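Local coordinates for peptidase C51 domain-containing protein (Streptococcus mutans, PDB 3L9A) that is of unknown function, forming the C-terminal domain of a phage-associated protein whose CHAP-family membership suggests cell-wall peptidase or amidase activity, at residues Asn16-Phe21 with Ala66-Gln72; His25-Val31 with Phe42-Ala46. All blocks are in the same frame, centred on the assembly; numbering follows the deposited sequence.

Contact 1: residues Asn16-Phe21 with Ala66-Gln72; sequences NSEYTF and ASPAFLQ
Asn-16 and Ala-66 pair through their backbones, Asn-16 N to Ala-66 O at 2.9 Å, and from there strand 19-21 and the first turn of helix 68-78 run almost parallel, their axes 15° apart and 9.6 Å from each other at closest approach. The setting is the start of a capped helix lying against one strand of a two-stranded β-hairpin: Ser-67 is the N-cap, its OG accepting from Phe-70 N at 3.2 Å. Two aromatic rings from the strand then meet the helix in a similar way, each with an aliphatic carbon over the middle of one face. Pro-68 CG sits 3.7 Å from the centroid of the Tyr-19 ring, a CH-pi contact only 8° off the normal, while Leu-71 CB does the same to Phe-21 at 3.6 Å. Phe-21 is extended at chi1 (180°), its ring directed along the helix so that CZ lies near Leu-71 C and, at the ring edge, Gln-72 OE1. Phe-82 adds an edge-to-face partner for Phe-21, and Val-13 of the main sheet packs on Leu-71. Leu-71 CD1 also touches the edge of the tyrosine, 3.5 Å from Tyr-19 OH. That hydroxyl donates to Ala-66 O at 2.8 Å, so the carbonyl oxygen is gripped twice, by Asn-16 N and Tyr-19 OH from opposite faces of its plane.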
loop_
_atom_site.group_PDB
_atom_site.type_symbol
_atom_site.label_atom_id
_atom_site.label_comp_id
_atom_site.label_asym_id
_atom_site.label_seq_id
_atom_site.Cartn_x
_atom_site.Cartn_y
_atom_site.Cartn_z
ATOM N N ASN A 16 3.720 -19.314 18.490
ATOM C CA ASN A 16 4.486 -19.815 19.630
ATOM C C ASN A 16 4.032 -21.180 20.140
ATOM O O ASN A 16 4.715 -21.790 20.961
ATOM C CB ASN A 16 4.457 -18.810 20.789
ATOM C CG ASN A 16 3.106 -18.751 21.495
ATOM O OD1 ASN A 16 2.091 -19.207 20.972
ATOM N ND2 ASN A 16 3.094 -18.166 22.690
ATOM N N SER A 17 2.871 -21.639 19.675
ATOM C CA SER A 17 2.283 -22.892 20.141
ATOM C C SER A 17 1.165 -23.240 19.169
ATOM O O SER A 17 0.855 -22.467 18.261
ATOM C CB SER A 17 1.722 -22.733 21.562
ATOM O OG SER A 17 0.741 -21.709 21.603
ATOM N N GLU A 18 0.567 -24.409 19.365
ATOM C CA GLU A 18 -0.563 -24.864 18.576
ATOM C C GLU A 18 -1.855 -24.280 19.144
ATOM O O GLU A 18 -2.120 -24.383 20.356
ATOM C CB GLU A 18 -0.598 -26.394 18.591
ATOM C CG GLU A 18 -1.742 -27.007 17.799
ATOM C CD GLU A 18 -1.545 -28.485 17.519
ATOM O OE1 GLU A 18 -2.551 -29.187 17.343
ATOM O OE2 GLU A 18 -0.387 -28.960 17.470
ATOM N N TYR A 19 -2.638 -23.632 18.285
ATOM C CA TYR A 19 -3.888 -23.032 18.727
ATOM C C TYR A 19 -4.802 -22.738 17.559
ATOM O O TYR A 19 -4.361 -22.702 16.408
ATOM C CB TYR A 19 -3.653 -21.763 19.564
ATOM C CG TYR A 19 -2.776 -20.690 18.961
ATOM C CD1 TYR A 19 -3.234 -19.864 17.927
ATOM C CD2 TYR A 19 -1.504 -20.452 19.475
ATOM C CE1 TYR A 19 -2.437 -18.842 17.411
ATOM C CE2 TYR A 19 -0.696 -19.437 18.964
ATOM C CZ TYR A 19 -1.176 -18.631 17.934
ATOM O OH TYR A 19 -0.404 -17.599 17.429
ATOM N N THR A 20 -6.079 -22.520 17.874
ATOM C CA THR A 20 -7.014 -21.950 16.905
ATOM C C THR A 20 -7.172 -20.469 17.196
ATOM O O THR A 20 -7.437 -20.075 18.339
ATOM C CB THR A 20 -8.395 -22.615 17.007
ATOM O OG1 THR A 20 -8.247 -24.015 16.734
ATOM C CG2 THR A 20 -9.387 -22.010 16.018
ATOM N N PHE A 21 -6.982 -19.649 16.163
ATOM C CA PHE A 21 -7.212 -18.215 16.261
ATOM C C PHE A 21 -8.149 -17.810 15.134
ATOM O O PHE A 21 -7.956 -18.227 13.993
ATOM C CB PHE A 21 -5.906 -17.408 16.185
ATOM C CG PHE A 21 -6.150 -15.930 16.284
ATOM C CD1 PHE A 21 -6.361 -15.334 17.528
ATOM C CD2 PHE A 21 -6.261 -15.149 15.134
ATOM C CE1 PHE A 21 -6.638 -13.969 17.619
ATOM C CE2 PHE A 21 -6.547 -13.805 15.221
ATOM C CZ PHE A 21 -6.731 -13.209 16.461
ATOM N N ALA A 66 4.660 -15.750 18.395
ATOM C CA ALA A 66 3.382 -15.046 18.416
ATOM C C ALA A 66 2.302 -15.867 19.107
ATOM O O ALA A 66 1.992 -16.990 18.689
ATOM C CB ALA A 66 2.950 -14.701 16.995
ATOM N N SER A 67 1.740 -15.297 20.165
ATOM C CA SER A 67 0.638 -15.900 20.908
ATOM C C SER A 67 -0.684 -15.449 20.273
ATOM O O SER A 67 -0.713 -14.524 19.455
ATOM C CB SER A 67 0.676 -15.405 22.358
ATOM O OG SER A 67 0.377 -14.022 22.341
ATOM N N PRO A 68 -1.806 -16.058 20.688
ATOM C CA PRO A 68 -3.105 -15.536 20.242
ATOM C C PRO A 68 -3.299 -14.047 20.557
ATOM O O PRO A 68 -3.906 -13.336 19.766
ATOM C CB PRO A 68 -4.117 -16.416 20.990
ATOM C CG PRO A 68 -3.354 -17.722 21.226
ATOM C CD PRO A 68 -1.937 -17.288 21.498
ATOM N N ALA A 69 -2.787 -13.574 21.693
ATOM C CA ALA A 69 -2.914 -12.154 22.045
ATOM C C ALA A 69 -2.189 -11.263 21.043
ATOM O O ALA A 69 -2.648 -10.160 20.732
ATOM C CB ALA A 69 -2.412 -11.891 23.461
ATOM N N PHE A 70 -1.056 -11.737 20.529
ATOM C CA PHE A 70 -0.321 -10.999 19.509
ATOM C C PHE A 70 -1.132 -10.920 18.208
ATOM O O PHE A 70 -1.240 -9.853 17.584
ATOM C CB PHE A 70 1.041 -11.662 19.280
ATOM C CG PHE A 70 2.033 -10.770 18.577
ATOM C CD1 PHE A 70 2.107 -10.728 17.191
ATOM C CD2 PHE A 70 2.885 -9.957 19.321
ATOM C CE1 PHE A 70 3.027 -9.881 16.551
ATOM C CE2 PHE A 70 3.807 -9.113 18.697
ATOM C CZ PHE A 70 3.873 -9.070 17.317
ATOM N N LEU A 71 -1.723 -12.043 17.806
ATOM C CA LEU A 71 -2.563 -12.030 16.613
ATOM C C LEU A 71 -3.778 -11.114 16.785
ATOM O O LEU A 71 -4.180 -10.444 15.846
ATOM C CB LEU A 71 -2.983 -13.442 16.199
ATOM C CG LEU A 71 -1.865 -14.472 15.985
ATOM C CD1 LEU A 71 -2.423 -15.731 15.332
ATOM C CD2 LEU A 71 -0.714 -13.920 15.158
ATOM N N GLN A 72 -4.328 -11.056 17.996
ATOM C CA GLN A 72 -5.454 -10.169 18.261
ATOM C C GLN A 72 -5.075 -8.699 18.084
ATOM O O GLN A 72 -5.876 -7.913 17.593
ATOM C CB GLN A 72 -6.043 -10.438 19.651
ATOM C CG GLN A 72 -7.286 -9.583 19.973
ATOM C CD GLN A 72 -8.440 -9.827 19.012
ATOM O OE1 GLN A 72 -8.545 -10.899 18.414
ATOM N NE2 GLN A 72 -9.320 -8.837 18.864
#

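Contact 2: residues His25-Val31 with Phe42-Ala46; sequences HYAKGAV and FWVIA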
loop_
_atom_site.group_PDB
_atom_site.type_symbol
_atom_site.label_atom_id
_atom_site.label_comp_id
_atom_site.label_asym_id
_atom_site.label_seq_id
_atom_site.Cartn_x
_atom_site.Cartn_y
_atom_site.Cartn_z
ATOM N N HIS A 25 -7.089 -23.247 12.654
ATOM C CA HIS A 25 -6.073 -24.018 13.353
ATOM C C HIS A 25 -4.681 -23.706 12.830
ATOM O O HIS A 25 -4.436 -23.759 11.621
ATOM C CB HIS A 25 -6.344 -25.517 13.202
ATOM C CG HIS A 25 -5.199 -26.385 13.608
ATOM N ND1 HIS A 25 -4.921 -26.687 14.924
ATOM C CD2 HIS A 25 -4.248 -27.004 12.869
ATOM C CE1 HIS A 25 -3.865 -27.482 14.974
ATOM N NE2 HIS A 25 -3.431 -27.680 13.744
ATOM N N TYR A 26 -3.773 -23.426 13.759
ATOM C CA TYR A 26 -2.355 -23.268 13.438
ATOM C C TYR A 26 -1.524 -24.240 14.267
ATOM O O TYR A 26 -1.670 -24.287 15.495
ATOM C CB TYR A 26 -1.880 -21.836 13.710
ATOM C CG TYR A 26 -2.589 -20.793 12.875
ATOM C CD1 TYR A 26 -2.491 -20.798 11.488
ATOM C CD2 TYR A 26 -3.355 -19.802 13.472
ATOM C CE1 TYR A 26 -3.137 -19.844 10.712
ATOM C CE2 TYR A 26 -4.014 -18.843 12.706
ATOM C CZ TYR A 26 -3.901 -18.869 11.328
ATOM O OH TYR A 26 -4.548 -17.912 10.576
ATOM N N ALA A 27 -0.637 -24.994 13.613
ATOM C CA ALA A 27 0.384 -25.755 14.343
ATOM C C ALA A 27 1.344 -24.809 15.056
ATOM O O ALA A 27 1.467 -23.639 14.685
ATOM C CB ALA A 27 1.161 -26.661 13.393
ATOM N N LYS A 28 2.041 -25.321 16.064
ATOM C CA LYS A 28 3.187 -24.608 16.610
ATOM C C LYS A 28 4.213 -24.382 15.498
ATOM O O LYS A 28 4.461 -25.275 14.695
ATOM C CB LYS A 28 3.810 -25.419 17.748
ATOM C CG LYS A 28 5.030 -24.766 18.378
ATOM C CD LYS A 28 5.537 -25.534 19.601
ATOM C CE LYS A 28 6.832 -24.922 20.116
ATOM N NZ LYS A 28 7.291 -25.555 21.382
ATOM N N GLY A 29 4.801 -23.189 15.444
ATOM C CA GLY A 29 5.818 -22.904 14.439
ATOM C C GLY A 29 5.262 -22.591 13.062
ATOM O O GLY A 29 6.013 -22.547 12.090
ATOM N N ALA A 30 3.950 -22.384 12.965
ATOM C CA ALA A 30 3.338 -21.990 11.703
ATOM C C ALA A 30 3.822 -20.587 11.337
ATOM O O ALA A 30 3.736 -19.657 12.144
ATOM C CB ALA A 30 1.831 -21.999 11.826
ATOM N N VAL A 31 4.338 -20.435 10.123
ATOM C CA VAL A 31 4.730 -19.128 9.606
ATOM C C VAL A 31 3.513 -18.506 8.936
ATOM O O VAL A 31 2.943 -19.079 7.997
ATOM C CB VAL A 31 5.923 -19.234 8.631
ATOM C CG1 VAL A 31 6.250 -17.879 8.024
ATOM C CG2 VAL A 31 7.136 -19.833 9.362
ATOM N N PHE A 42 -2.221 -15.485 6.286
ATOM C CA PHE A 42 -2.447 -16.910 6.081
ATOM C C PHE A 42 -1.202 -17.720 6.388
ATOM O O PHE A 42 -0.091 -17.197 6.421
ATOM C CB PHE A 42 -3.025 -17.212 4.678
ATOM C CG PHE A 42 -2.027 -17.191 3.550
ATOM C CD1 PHE A 42 -1.663 -18.377 2.921
ATOM C CD2 PHE A 42 -1.525 -15.989 3.055
ATOM C CE1 PHE A 42 -0.779 -18.374 1.847
ATOM C CE2 PHE A 42 -0.626 -15.977 1.983
ATOM C CZ PHE A 42 -0.260 -17.170 1.372
ATOM N N TRP A 43 -1.416 -19.007 6.644
ATOM C CA TRP A 43 -0.362 -19.946 6.967
ATOM C C TRP A 43 0.301 -20.410 5.675
ATOM O O TRP A 43 -0.318 -21.079 4.855
ATOM C CB TRP A 43 -0.991 -21.102 7.731
ATOM C CG TRP A 43 -0.064 -22.169 8.238
ATOM C CD1 TRP A 43 1.312 -22.198 8.174
ATOM C CD2 TRP A 43 -0.461 -23.361 8.924
ATOM N NE1 TRP A 43 1.783 -23.353 8.773
ATOM C CE2 TRP A 43 0.714 -24.080 9.237
ATOM C CE3 TRP A 43 -1.706 -23.893 9.296
ATOM C CZ2 TRP A 43 0.676 -25.311 9.903
ATOM C CZ3 TRP A 43 -1.742 -25.111 9.948
ATOM C CH2 TRP A 43 -0.561 -25.806 10.245
ATOM N N VAL A 44 1.565 -20.032 5.498
ATOM C CA VAL A 44 2.306 -20.396 4.295
ATOM C C VAL A 44 3.032 -21.716 4.471
ATOM O O VAL A 44 3.524 -22.017 5.549
ATOM C CB VAL A 44 3.328 -19.291 3.865
ATOM C CG1 VAL A 44 2.595 -18.043 3.402
ATOM C CG2 VAL A 44 4.354 -18.972 4.966
ATOM N N ILE A 45 3.111 -22.494 3.400
ATOM C CA ILE A 45 4.016 -23.640 3.387
ATOM C C ILE A 45 5.438 -23.149 3.090
ATOM O O ILE A 45 5.636 -22.016 2.619
ATOM C CB ILE A 45 3.575 -24.744 2.389
ATOM C CG1 ILE A 45 3.619 -24.252 0.935
ATOM C CG2 ILE A 45 2.200 -25.297 2.771
ATOM C CD1 ILE A 45 3.562 -25.382 -0.102
ATOM N N ALA A 46 6.431 -23.996 3.343
ATOM C CA ALA A 46 7.824 -23.561 3.195
ATOM C C ALA A 46 8.120 -22.991 1.814
ATOM O O ALA A 46 8.797 -21.962 1.690
ATOM C CB ALA A 46 8.794 -24.697 3.530
#
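Ala-30 sets its methyl over the indole of Trp-43, CB standing 3.5 Å from the centroid of the five-membered ring and 19° off its normal, a CH-pi contact displaced toward the NE1 side. The far end of the same indole reaches Ala-27, whose CB is 3.7 Å from Trp-43 CH2, and CZ3 comes within 3.4 Å of His-25 O. The Tyr-26 side chain runs antiparallel to that of Trp-43 and presents its ring edge, CD1 3.9 Å from Trp-43 CE3. With chi1 at -177°, CG trans to the backbone N, the indole is carried across the loop after strand 24-26 and can meet all four residues. Beside it, Val-31 O accepts a backbone hydrogen bond from Val-44 N at 3.0 Å, and Val-31 CG1 rests against Val-44 CG2 at 3.8 Å.

This pairing marks the open end of the β-hairpin formed by strands 31-35 and 40-43 in the mixed five-stranded sheet, just before helix 46-55. The loop that brings Ala-30 to the indole is a type II β-turn from Ala-27 to Ala-30, with Gly-29 at positive phi (79°). Thr-15 steadies the turn, its OG1 hydrogen bonding with both Ala-27 O and Ala-30 N. Farther out, Lys-85 makes a cation-pi contact with Trp-43, and Tyr-26 OH is hydrogen-bonded to Glu-83 O. A glycerol, probably from the crystallisation liquor, is hydrogen-bonded here: its O2 to both Val-31 N and Val-44 O, its O1 to Trp-43 NE1.

Contact 2 is the more deeply buried of the two and lies closer to the centre of the chain; contact 1 is partly buried. They join different elements, yet they share the small hairpin of strands 19-21 and 24-26, whose backbones pair between Tyr-19 and Tyr-26. Contact 1 uses one strand of it against helix 68-78, and contact 2 the other strand and its trailing loop against residues 42-46, at and after strand 40-43. Contact 1 sets an aliphatic carbon over each of two rings and adds a tyrosine hydroxyl bond, whereas contact 2 has one methyl over the face of a single indole, its other neighbours around it, and a backbone hydrogen bond at the open end of the hairpin of strands 31-35 and 40-43.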